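Local coordinates for beta-glucuronidase (uncultured Clostridium sp., PDB 6U7J) that hydrolyses beta-D-glucuronides as a gut microbial family 2 glycosyl hydrolase, reactivating estrogens from their glucuronide conjugates, at the interface of chains A and B. Sequence-based numbering; all coordinates share one arbitrary frame. Chains: chain A/B, Beta-glucuronidase.

The interface of chains A and B. Residues chain A 20-22, 86, 89; chain B 20-22, 86, 89.
A:Lys22 and B:Lys22 each reach across the interface to the backbone of the opposite strand 20-23, an example of how two-fold symmetry repeats a contact with the chains exchanged. The ammonium NZ of B:Lys22 donates to the carbonyl O of A:Ile21 at 2.8 Å, and NZ of A:Lys22 does the same to O of B:Ile21. Both donors come in tilted by 34° from the carbonyl plane. Each lysine leaves its strand with CG anti to the backbone N (chi1 178° in chain A) and then bends at chi2 and chi3, which curls the ammonium onto the carbonyl and close to CB of the same isoleucine.

Farther along the axis, towards A:Trp89 and B:Trp89, the extended side chains of A:Gln20 and B:Gln20 arrive from opposite directions, their amide planes 28° apart. The modelled separation of the two amides is too short to be real, so their relative flips are doubtful and no bond between them can be read. The prolines pack against these amides: CG of A:Pro86 rests 3.5 Å from CD of B:Gln20, and CG of B:Pro86 lies 3.8 Å from CD of A:Gln20. Each amide also stands nearly perpendicular to the partner's indole, with A:Trp89 CZ2 3.4 Å from B:Gln20 NE2. As modelled in chain B, B:Trp89 NE1 donates to B:Gln20 OE1 (3.0 Å) from above the amide plane. In chain A, A:Trp89 NE1 instead faces A:Gln20 NE2 at 3.0 Å, two donors, which suggests that the A:Gln20 flip may be wrong.

The patch joins strand 20-23 of each subunit, flanked by A:Pro86 and B:Pro86 and the short 3-10 helices 87-89, in the N-terminal sugar-binding domain. It is part of a two-fold interface within the deposited tetramer; the structure alone does not show whether this forms in solution.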
loop_
_atom_site.group_PDB
_atom_site.type_symbol
_atom_site.label_atom_id
_atom_site.label_comp_id
_atom_site.label_asym_id
_atom_site.label_seq_id
_atom_site.Cartn_x
_atom_site.Cartn_y
_atom_site.Cartn_z
ATOM N N GLN A 20 -25.318 42.859 -0.163
ATOM C CA GLN A 20 -25.624 41.582 0.468
ATOM C C GLN A 20 -25.425 40.446 -0.522
ATOM O O GLN A 20 -25.742 40.587 -1.703
ATOM C CB GLN A 20 -27.059 41.563 1.003
ATOM C CG GLN A 20 -27.312 40.557 2.125
ATOM C CD GLN A 20 -28.804 40.366 2.363
ATOM O OE1 GLN A 20 -29.273 39.255 2.604
ATOM N NE2 GLN A 20 -29.557 41.449 2.262
ATOM N N ILE A 21 -24.921 39.316 -0.024
ATOM C CA ILE A 21 -24.644 38.133 -0.833
ATOM C C ILE A 21 -25.584 37.005 -0.421
ATOM O O ILE A 21 -25.737 36.716 0.771
ATOM C CB ILE A 21 -23.178 37.685 -0.684
ATOM C CG1 ILE A 21 -22.219 38.742 -1.236
ATOM C CG2 ILE A 21 -22.965 36.333 -1.343
ATOM C CD1 ILE A 21 -20.743 38.525 -0.805
ATOM N N LYS A 22 -26.176 36.342 -1.405
ATOM C CA LYS A 22 -26.923 35.109 -1.186
ATOM C C LYS A 22 -26.203 33.965 -1.902
ATOM O O LYS A 22 -26.079 33.975 -3.133
ATOM C CB LYS A 22 -28.360 35.268 -1.680
ATOM C CG LYS A 22 -29.204 34.020 -1.547
ATOM C CD LYS A 22 -29.644 33.802 -0.102
ATOM C CE LYS A 22 -29.402 32.355 0.335
ATOM N NZ LYS A 22 -29.791 32.126 1.762
ATOM N N PRO A 86 -35.884 38.098 -1.999
ATOM C CA PRO A 86 -36.679 38.572 -0.859
ATOM C C PRO A 86 -37.443 39.851 -1.176
ATOM O O PRO A 86 -36.997 40.684 -1.965
ATOM C CB PRO A 86 -35.625 38.834 0.229
ATOM C CG PRO A 86 -34.344 38.285 -0.287
ATOM C CD PRO A 86 -34.439 38.233 -1.778
ATOM N N TRP A 89 -35.408 43.007 -0.877
ATOM C CA TRP A 89 -34.502 43.395 -1.950
ATOM C C TRP A 89 -35.180 44.262 -3.009
ATOM O O TRP A 89 -34.627 44.418 -4.106
ATOM C CB TRP A 89 -33.891 42.146 -2.604
ATOM C CG TRP A 89 -32.742 41.575 -1.812
ATOM C CD1 TRP A 89 -32.448 41.827 -0.502
ATOM C CD2 TRP A 89 -31.736 40.666 -2.278
ATOM N NE1 TRP A 89 -31.333 41.130 -0.126
ATOM C CE2 TRP A 89 -30.869 40.416 -1.198
ATOM C CE3 TRP A 89 -31.485 40.041 -3.499
ATOM C CZ2 TRP A 89 -29.771 39.555 -1.299
ATOM C CZ3 TRP A 89 -30.384 39.184 -3.601
ATOM C CH2 TRP A 89 -29.547 38.953 -2.507
ATOM N N GLN B 20 -34.950 35.099 4.914
ATOM C CA GLN B 20 -33.688 35.091 4.202
ATOM C C GLN B 20 -32.600 34.543 5.112
ATOM O O GLN B 20 -32.626 34.751 6.328
ATOM C CB GLN B 20 -33.324 36.497 3.691
ATOM C CG GLN B 20 -32.383 36.467 2.500
ATOM C CD GLN B 20 -31.846 37.840 2.157
ATOM O OE1 GLN B 20 -32.419 38.868 2.547
ATOM N NE2 GLN B 20 -30.732 37.870 1.434
ATOM N N ILE B 21 -31.648 33.839 4.502
ATOM C CA ILE B 21 -30.538 33.201 5.197
ATOM C C ILE B 21 -29.241 33.866 4.754
ATOM O O ILE B 21 -29.018 34.077 3.555
ATOM C CB ILE B 21 -30.490 31.685 4.911
ATOM C CG1 ILE B 21 -31.736 30.976 5.456
ATOM C CG2 ILE B 21 -29.206 31.053 5.471
ATOM C CD1 ILE B 21 -31.984 29.586 4.802
ATOM N N LYS B 22 -28.384 34.178 5.714
ATOM C CA LYS B 22 -27.016 34.601 5.450
ATOM C C LYS B 22 -26.077 33.557 6.044
ATOM O O LYS B 22 -26.056 33.361 7.266
ATOM C CB LYS B 22 -26.751 35.978 6.053
ATOM C CG LYS B 22 -25.314 36.399 5.970
ATOM C CD LYS B 22 -24.998 36.899 4.565
ATOM C CE LYS B 22 -23.745 36.263 4.019
ATOM N NZ LYS B 22 -23.553 36.648 2.599
ATOM N N PRO B 86 -27.462 43.974 6.942
ATOM C CA PRO B 86 -27.737 44.999 5.932
ATOM C C PRO B 86 -28.818 45.965 6.406
ATOM O O PRO B 86 -29.646 45.632 7.258
ATOM C CB PRO B 86 -28.201 44.190 4.715
ATOM C CG PRO B 86 -28.670 42.891 5.261
ATOM C CD PRO B 86 -28.013 42.654 6.589
ATOM N N TRP B 89 -32.449 44.808 6.370
ATOM C CA TRP B 89 -33.031 43.940 7.389
ATOM C C TRP B 89 -33.576 44.728 8.579
ATOM O O TRP B 89 -33.987 44.118 9.572
ATOM C CB TRP B 89 -31.992 42.900 7.856
ATOM C CG TRP B 89 -31.777 41.764 6.874
ATOM C CD1 TRP B 89 -32.113 41.752 5.554
ATOM C CD2 TRP B 89 -31.173 40.484 7.143
ATOM N NE1 TRP B 89 -31.755 40.551 4.983
ATOM C CE2 TRP B 89 -31.182 39.755 5.939
ATOM C CE3 TRP B 89 -30.621 39.891 8.285
ATOM C CZ2 TRP B 89 -30.665 38.455 5.841
ATOM C CZ3 TRP B 89 -30.109 38.587 8.188
ATOM C CH2 TRP B 89 -30.136 37.890 6.974
#